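Local coordinates for protein PvdO (Pseudomonas aeruginosa, PDB 5HHA) that is a periplasmic calcium-binding protein of chromophore maturation, probably in pyoverdine biosynthesis, related to the formylglycine-generating oxidases, at residues A[161-166]-A[206-211]; A[167-172]-A[260-265]. All coordinates share one frame; numbering follows the deposited sequence. Where two conformers were deposited one is given.

How the contacts relate
From the N terminus, helix 154-162 runs into 161-166 and the chain continues without a break into 167-172, so the contacts start from the end of this helix and the loop that follows it. Contact 1 closes a loop of about 40 residues, bringing 206-211 against the helix end; contact 2 closes a longer one of nearly 90, bringing in 260-265 from between strands 247-251 and 266-269. As 161-166 precedes 167-172 and 206-211 precedes 260-265, the segments alternate and the loops cross. The contacts touch, their centres about 10 Å apart: R162 NH1 approaches G167 O at 2.9 Å, a probable hydrogen bond, and P170 packs on the backbone of 161-162.

Contact 1: A[161-166]-A[206-211]; sequences ARAGSA and NAFGVY
N206 and F208 meet A163 through different first torsions: N206 CG sits between its own backbone N and carbonyl carbon (chi1 68°), which turns the amide to the end of helix 154-162, whereas F208 CG lies beside its backbone N, opposite the carbonyl carbon (chi1 -82°), which lays the ring over A163. A163 CA stands almost on the ring normal, 3.5 Å from the centroid of the F208 ring, a CH-pi contact over the face. A163 CB covers the inner end of the same face, 3.6 Å from F208 CG, and also reaches the flat amide of N206, with N206 CG at 3.5 Å; the A207 methyl adds a looser apolar touch. L45 and P46 of strand 42-52 and the edge-to-face ring of Y159 also pack against F208. The amide is gripped at both ends. N206 OD1 accepts from F208 N at 3.0 Å and V210 N at 3.1 Å, two donors that come from opposite faces of the carboxamide plane and thereby fix its rotation. N206 ND2 gives a weak, bent bond to A161 O (3.1 Å, 132° at the hydrogen), while its stronger partner is G160 O; A161 O also receives H214 NE2. On the helix side, R162 O takes S165 N. A163 leaves the helix with positive phi inside this type I' turn, R162-S165, and N206 opens a type I turn as an Asx turn, its side chain joining that loop to the helix C-terminus within the loop-rich, FGE-like sulfatase-modifying factor domain.

Contact 2: A[167-172]-A[260-265]; sequences GPFPFP and FSRSGN
The backbones of two irregular loops meet at P168 and R262, their CA atoms 4.5 Å apart. The backbone link is a firm hydrogen bond: S263 N donates to P168 O at 2.8 Å, with 157° at the hydrogen and the donor in the carbonyl plane, on a lone pair. R262 CA makes a CA-H...O contact with P168 O at 3.4 Å. S263 is the second residue of the type I beta turn R262-N265, so the bond joins this turn to the loop after helix 154-162. A water donates to G167 O, its oxygen 2.7 Å from S263 OG. Among the side chains, P168 CB rests on the aliphatic part of R262, 3.7 Å from R262 CG. F169 CG lies beside its backbone N (chi1 -56°), and the ring reaches S261, whose CB meets the ring edge in plane, 3.7 Å from F169 CE1; F169 CE1 also lies obliquely against the S261 carbonyl, 3.5 Å from S261 O. Beyond its methylenes R262 bends at chi3; NE bonds I259 O and the guanidinium salt-bridges E58 and E65. S261 OG bonds H214 O and N252; the nearest side-chain atoms of S261 and T187, a calcium ligand, are about 3 Å apart.

Contact 1: A[161-166]-A[206-211]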
ATOM      1  N   ALA A 161      -0.767   1.383   8.372  1.00  7.59           N
ATOM      2  CA  ALA A 161      -0.242   0.060   8.647  1.00  7.63           C
ATOM      3  C   ALA A 161      -0.138  -0.174  10.146  1.00  7.84           C
ATOM      4  O   ALA A 161      -0.469  -1.255  10.626  1.00  8.32           O
ATOM      5  CB  ALA A 161       1.126  -0.127   7.994  1.00  8.66           C
ATOM      6  N   ARG A 162       0.361   0.815  10.880  1.00  8.64           N
ATOM      7  CA  ARG A 162       0.618   0.624  12.300  1.00  8.12           C
ATOM      8  C   ARG A 162      -0.648   0.593  13.140  1.00  9.23           C
ATOM      9  O   ARG A 162      -0.736  -0.162  14.121  1.00  9.95           O
ATOM     10  CB  ARG A 162       1.505   1.725  12.842  1.00  8.22           C
ATOM     11  CG  ARG A 162       2.933   1.664  12.343  1.00  8.37           C
ATOM     12  CD  ARG A 162       3.798   2.756  13.002  1.00  8.41           C
ATOM     13  NE  ARG A 162       5.205   2.614  12.628  1.00  8.04           N
ATOM     14  CZ  ARG A 162       5.997   1.661  13.105  1.00  7.53           C
ATOM     15  NH1 ARG A 162       5.571   0.832  14.027  1.00  8.80           N
ATOM     16  NH2 ARG A 162       7.224   1.536  12.645  1.00  9.17           N
ATOM     17  N   ALA A 163      -1.620   1.443  12.802  1.00  8.99           N
ATOM     18  CA  ALA A 163      -2.870   1.518  13.572  1.00 10.62           C
ATOM     19  C   ALA A 163      -2.601   1.655  15.075  1.00 11.35           C
ATOM     20  O   ALA A 163      -3.261   1.008  15.904  1.00 12.08           O
ATOM     21  CB  ALA A 163      -3.756   0.320  13.280  1.00 11.79           C
ATOM     22  N   GLY A 164      -1.632   2.495  15.427  1.00 10.04           N
ATOM     23  CA  GLY A 164      -1.321   2.773  16.820  1.00 12.18           C
ATOM     24  C   GLY A 164      -0.175   1.954  17.387  1.00 11.82           C
ATOM     25  O   GLY A 164       0.307   2.253  18.494  1.00 15.74           O
ATOM     26  N   SER A 165       0.345   0.994  16.652  1.00 10.58           N
ATOM     27  CA  SER A 165       1.369   0.097  17.180  0.72 11.59           C
ATOM     28  C   SER A 165       2.765   0.646  16.940  1.00 13.34           C
ATOM     29  O   SER A 165       3.020   1.302  15.937  1.00 17.21           O
ATOM     30  CB  SER A 165       1.217  -1.292  16.579  0.72 11.25           C
ATOM     31  OG  SER A 165       1.463  -1.257  15.186  0.72 10.19           O
ATOM     32  N   ALA A 166       3.670   0.403  17.880  1.00 12.79           N
ATOM     33  CA  ALA A 166       5.032   0.927  17.831  1.00 12.24           C
ATOM     34  C   ALA A 166       6.064  -0.063  17.329  1.00 11.36           C
ATOM     35  O   ALA A 166       7.160   0.322  16.936  1.00 11.80           O
ATOM     36  CB  ALA A 166       5.434   1.382  19.239  1.00 13.68           C
ATOM     37  N   ASN A 206      -6.185  -4.739  10.925  1.00 10.31           N
ATOM     38  CA  ASN A 206      -5.606  -4.107  12.095  1.00 10.48           C
ATOM     39  C   ASN A 206      -6.651  -3.241  12.803  1.00 10.16           C
ATOM     40  O   ASN A 206      -7.834  -3.243  12.431  1.00 11.68           O
ATOM     41  CB  ASN A 206      -4.326  -3.343  11.736  1.00 10.40           C
ATOM     42  CG  ASN A 206      -4.575  -2.119  10.873  1.00  9.75           C
ATOM     43  OD1 ASN A 206      -5.685  -1.598  10.764  1.00  9.45           O
ATOM     44  ND2 ASN A 206      -3.495  -1.624  10.271  1.00  9.48           N
ATOM     45  N   ALA A 207      -6.228  -2.515  13.831  1.00  9.81           N
ATOM     46  CA  ALA A 207      -7.159  -1.786  14.707  1.00 10.70           C
ATOM     47  C   ALA A 207      -7.822  -0.612  14.022  1.00 11.48           C
ATOM     48  O   ALA A 207      -8.796  -0.057  14.540  1.00 14.26           O
ATOM     49  CB  ALA A 207      -6.442  -1.311  15.991  1.00 13.11           C
ATOM     50  N   PHE A 208      -7.292  -0.194  12.882  1.00 10.80           N
ATOM     51  CA  PHE A 208      -7.893   0.881  12.092  1.00  9.74           C
ATOM     52  C   PHE A 208      -8.891   0.309  11.083  1.00 10.33           C
ATOM     53  O   PHE A 208      -9.498   1.068  10.336  1.00 11.99           O
ATOM     54  CB  PHE A 208      -6.839   1.684  11.334  1.00  9.55           C
ATOM     55  CG  PHE A 208      -6.128   2.755  12.142  1.00 10.47           C
ATOM     56  CD1 PHE A 208      -6.420   3.048  13.475  1.00 12.21           C
ATOM     57  CD2 PHE A 208      -5.167   3.507  11.501  1.00 10.82           C
ATOM     58  CE1 PHE A 208      -5.720   4.077  14.125  1.00 12.78           C
ATOM     59  CE2 PHE A 208      -4.476   4.505  12.144  1.00 11.89           C
ATOM     60  CZ  PHE A 208      -4.751   4.796  13.450  1.00 13.39           C
ATOM     61  N   GLY A 209      -9.066  -0.998  11.043  1.00 10.22           N
ATOM     62  CA  GLY A 209      -9.945  -1.576  10.048  1.00 10.38           C
ATOM     63  C   GLY A 209      -9.300  -1.746   8.680  1.00 10.13           C
ATOM     64  O   GLY A 209      -9.989  -1.915   7.671  1.00 11.14           O
ATOM     65  N   VAL A 210      -7.970  -1.750   8.632  1.00 10.11           N
ATOM     66  CA  VAL A 210      -7.249  -1.833   7.358  1.00  8.61           C
ATOM     67  C   VAL A 210      -6.689  -3.242   7.186  1.00  9.23           C
ATOM     68  O   VAL A 210      -6.202  -3.847   8.144  1.00  9.40           O
ATOM     69  CB  VAL A 210      -6.108  -0.821   7.340  1.00  9.25           C
ATOM     70  CG1 VAL A 210      -5.427  -0.830   5.981  1.00 10.05           C
ATOM     71  CG2 VAL A 210      -6.624   0.568   7.621  1.00 11.32           C
ATOM     72  N   TYR A 211      -6.721  -3.768   5.956  1.00  8.77           N
ATOM     73  CA  TYR A 211      -6.272  -5.126   5.636  1.00  9.36           C
ATOM     74  C   TYR A 211      -5.043  -5.103   4.725  1.00  8.08           C
ATOM     75  O   TYR A 211      -4.858  -4.178   3.924  1.00  8.85           O
ATOM     76  CB  TYR A 211      -7.358  -5.879   4.871  1.00  8.89           C
ATOM     77  CG  TYR A 211      -8.617  -6.148   5.662  1.00  9.03           C
ATOM     78  CD1 TYR A 211      -9.620  -5.186   5.780  1.00 10.57           C
ATOM     79  CD2 TYR A 211      -8.819  -7.389   6.240  1.00  9.94           C
ATOM     80  CE1 TYR A 211     -10.768  -5.443   6.485  1.00 12.28           C
ATOM     81  CE2 TYR A 211      -9.995  -7.665   6.934  1.00 11.52           C
ATOM     82  CZ  TYR A 211     -10.940  -6.682   7.037  1.00 11.75           C
ATOM     83  OH  TYR A 211     -12.117  -6.944   7.751  1.00 17.44           O
TER

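Contact 2: A[167-172]-A[260-265]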
ATOM      1  N   GLY A 167       5.749  -1.336  17.446  1.00 11.86           N
ATOM      2  CA  GLY A 167       6.646  -2.404  17.026  1.00 11.98           C
ATOM      3  C   GLY A 167       6.536  -2.689  15.550  1.00 10.71           C
ATOM      4  O   GLY A 167       5.868  -1.960  14.805  1.00 10.14           O
ATOM      5  N   PRO A 168       7.195  -3.754  15.106  1.00  9.34           N
ATOM      6  CA  PRO A 168       7.188  -4.073  13.681  1.00  8.49           C
ATOM      7  C   PRO A 168       5.810  -4.471  13.137  1.00  8.62           C
ATOM      8  O   PRO A 168       5.527  -4.248  11.946  1.00  9.27           O
ATOM      9  CB  PRO A 168       8.177  -5.240  13.573  1.00  9.22           C
ATOM     10  CG  PRO A 168       8.219  -5.839  14.903  1.00 11.91           C
ATOM     11  CD  PRO A 168       8.025  -4.697  15.876  1.00 10.97           C
ATOM     12  N   PHE A 169       4.963  -5.065  13.976  1.00  7.79           N
ATOM     13  CA  PHE A 169       3.659  -5.534  13.521  1.00  9.73           C
ATOM     14  C   PHE A 169       2.556  -5.201  14.510  1.00 10.06           C
ATOM     15  O   PHE A 169       2.757  -5.253  15.724  1.00 10.60           O
ATOM     16  CB  PHE A 169       3.653  -7.044  13.336  1.00  9.78           C
ATOM     17  CG  PHE A 169       4.730  -7.536  12.405  1.00  8.76           C
ATOM     18  CD1 PHE A 169       4.614  -7.348  11.035  1.00  8.73           C
ATOM     19  CD2 PHE A 169       5.878  -8.157  12.884  1.00  9.38           C
ATOM     20  CE1 PHE A 169       5.612  -7.778  10.154  1.00  8.21           C
ATOM     21  CE2 PHE A 169       6.878  -8.575  11.996  1.00  8.90           C
ATOM     22  CZ  PHE A 169       6.736  -8.384  10.655  1.00  8.54           C
ATOM     23  N   PRO A 170       1.353  -4.907  14.006  1.00  9.32           N
ATOM     24  CA  PRO A 170       0.221  -4.640  14.906  1.00 10.58           C
ATOM     25  C   PRO A 170      -0.468  -5.911  15.410  1.00 13.54           C
ATOM     26  O   PRO A 170      -1.442  -5.795  16.177  1.00 19.60           O
ATOM     27  CB  PRO A 170      -0.717  -3.802  14.029  1.00 12.73           C
ATOM     28  CG  PRO A 170      -0.453  -4.287  12.635  1.00  9.78           C
ATOM     29  CD  PRO A 170       1.038  -4.596  12.597  1.00  8.83           C
ATOM     30  N   PHE A 171       0.042  -7.079  15.066  1.00 10.66           N
ATOM     31  CA  PHE A 171      -0.524  -8.366  15.418  1.00 11.35           C
ATOM     32  C   PHE A 171       0.597  -9.192  16.008  1.00 11.31           C
ATOM     33  O   PHE A 171       1.777  -8.901  15.779  1.00 11.01           O
ATOM     34  CB  PHE A 171      -1.105  -9.059  14.180  1.00 10.94           C
ATOM     35  CG  PHE A 171      -0.213  -9.007  12.978  1.00  8.77           C
ATOM     36  CD1 PHE A 171       0.879  -9.840  12.884  1.00 10.38           C
ATOM     37  CD2 PHE A 171      -0.458  -8.105  11.948  1.00 11.45           C
ATOM     38  CE1 PHE A 171       1.700  -9.788  11.781  1.00 10.55           C
ATOM     39  CE2 PHE A 171       0.368  -8.044  10.837  1.00 10.37           C
ATOM     40  CZ  PHE A 171       1.443  -8.878  10.769  1.00 10.08           C
ATOM     41  N   PRO A 172       0.246 -10.235  16.761  1.00 11.77           N
ATOM     42  CA  PRO A 172       1.263 -11.123  17.316  1.00 12.01           C
ATOM     43  C   PRO A 172       1.837 -12.066  16.258  1.00 11.43           C
ATOM     44  O   PRO A 172       1.207 -12.344  15.245  1.00 10.72           O
ATOM     45  CB  PRO A 172       0.483 -11.927  18.368  1.00 17.13           C
ATOM     46  CG  PRO A 172      -0.893 -11.913  17.882  1.00 19.06           C
ATOM     47  CD  PRO A 172      -1.111 -10.608  17.211  1.00 13.64           C
ATOM     48  N   PHE A 260      10.692  -8.158   5.729  1.00  7.66           N
ATOM     49  CA  PHE A 260      10.404  -6.898   5.039  1.00  7.60           C
ATOM     50  C   PHE A 260       8.947  -6.467   5.157  1.00  8.70           C
ATOM     51  O   PHE A 260       8.572  -5.444   4.585  1.00  8.67           O
ATOM     52  CB  PHE A 260      10.830  -6.989   3.576  1.00  7.78           C
ATOM     53  CG  PHE A 260      12.271  -7.343   3.394  1.00  8.81           C
ATOM     54  CD1 PHE A 260      13.258  -6.629   4.036  1.00 10.44           C
ATOM     55  CD2 PHE A 260      12.656  -8.387   2.580  1.00  9.36           C
ATOM     56  CE1 PHE A 260      14.594  -6.962   3.885  1.00 11.97           C
ATOM     57  CE2 PHE A 260      13.985  -8.712   2.422  1.00 10.31           C
ATOM     58  CZ  PHE A 260      14.959  -7.991   3.069  1.00 11.17           C
ATOM     59  N   SER A 261       8.149  -7.185   5.950  1.00  7.27           N
ATOM     60  CA  SER A 261       6.753  -6.850   6.161  1.00  8.18           C
ATOM     61  C   SER A 261       6.530  -5.890   7.316  1.00  7.58           C
ATOM     62  O   SER A 261       5.400  -5.426   7.530  1.00  8.41           O
ATOM     63  CB  SER A 261       5.946  -8.117   6.436  1.00  8.36           C
ATOM     64  OG  SER A 261       5.768  -8.877   5.250  1.00  8.49           O
ATOM     65  N   ARG A 262       7.597  -5.559   8.036  1.00  7.29           N
ATOM     66  CA  ARG A 262       7.502  -4.687   9.200  1.00  7.94           C
ATOM     67  C   ARG A 262       6.909  -3.342   8.787  1.00  6.89           C
ATOM     68  O   ARG A 262       7.183  -2.851   7.682  1.00  7.97           O
ATOM     69  CB  ARG A 262       8.906  -4.464   9.756  1.00  7.36           C
ATOM     70  CG  ARG A 262       9.642  -5.732  10.162  1.00  7.44           C
ATOM     71  CD  ARG A 262      11.128  -5.511  10.485  1.00  7.48           C
ATOM     72  NE  ARG A 262      11.799  -4.941   9.332  1.00  7.94           N
ATOM     73  CZ  ARG A 262      12.129  -3.670   9.166  1.00  7.20           C
ATOM     74  NH1 ARG A 262      12.088  -2.799  10.174  1.00  8.65           N
ATOM     75  NH2 ARG A 262      12.611  -3.280   8.014  1.00  8.10           N
ATOM     76  N   SER A 263       6.168  -2.709   9.692  1.00  7.01           N
ATOM     77  CA  SER A 263       5.468  -1.475   9.364  1.00  7.50           C
ATOM     78  C   SER A 263       6.376  -0.362   8.866  1.00  7.83           C
ATOM     79  O   SER A 263       5.925   0.515   8.113  1.00  8.06           O
ATOM     80  CB  SER A 263       4.693  -0.986  10.568  1.00  7.66           C
ATOM     81  OG  SER A 263       3.611  -1.837  10.879  1.00  8.41           O
ATOM     82  N   GLY A 264       7.627  -0.323   9.322  1.00  7.74           N
ATOM     83  CA  GLY A 264       8.553   0.719   8.938  1.00  8.46           C
ATOM     84  C   GLY A 264       9.440   0.437   7.745  1.00  7.56           C
ATOM     85  O   GLY A 264      10.225   1.292   7.360  1.00  7.91           O
ATOM     86  N   ASN A 265       9.321  -0.738   7.143  1.00  8.08           N
ATOM     87  CA  ASN A 265      10.143  -1.074   5.981  1.00  7.80           C
ATOM     88  C   ASN A 265       9.897  -0.104   4.840  1.00  7.25           C
ATOM     89  O   ASN A 265       8.734   0.218   4.557  1.00  7.64           O
ATOM     90  CB  ASN A 265       9.850  -2.507   5.526  1.00  8.98           C
ATOM     91  CG  ASN A 265      10.954  -3.077   4.599  1.00 10.30           C
ATOM     92  OD1 ASN A 265      10.864  -3.029   3.390  1.00 14.64           O
ATOM     93  ND2 ASN A 265      11.955  -3.627   5.193  1.00  9.75           N
TER
HETATM   94  O   HOH W   1       3.378  -2.121  13.531  1.00  9.74           O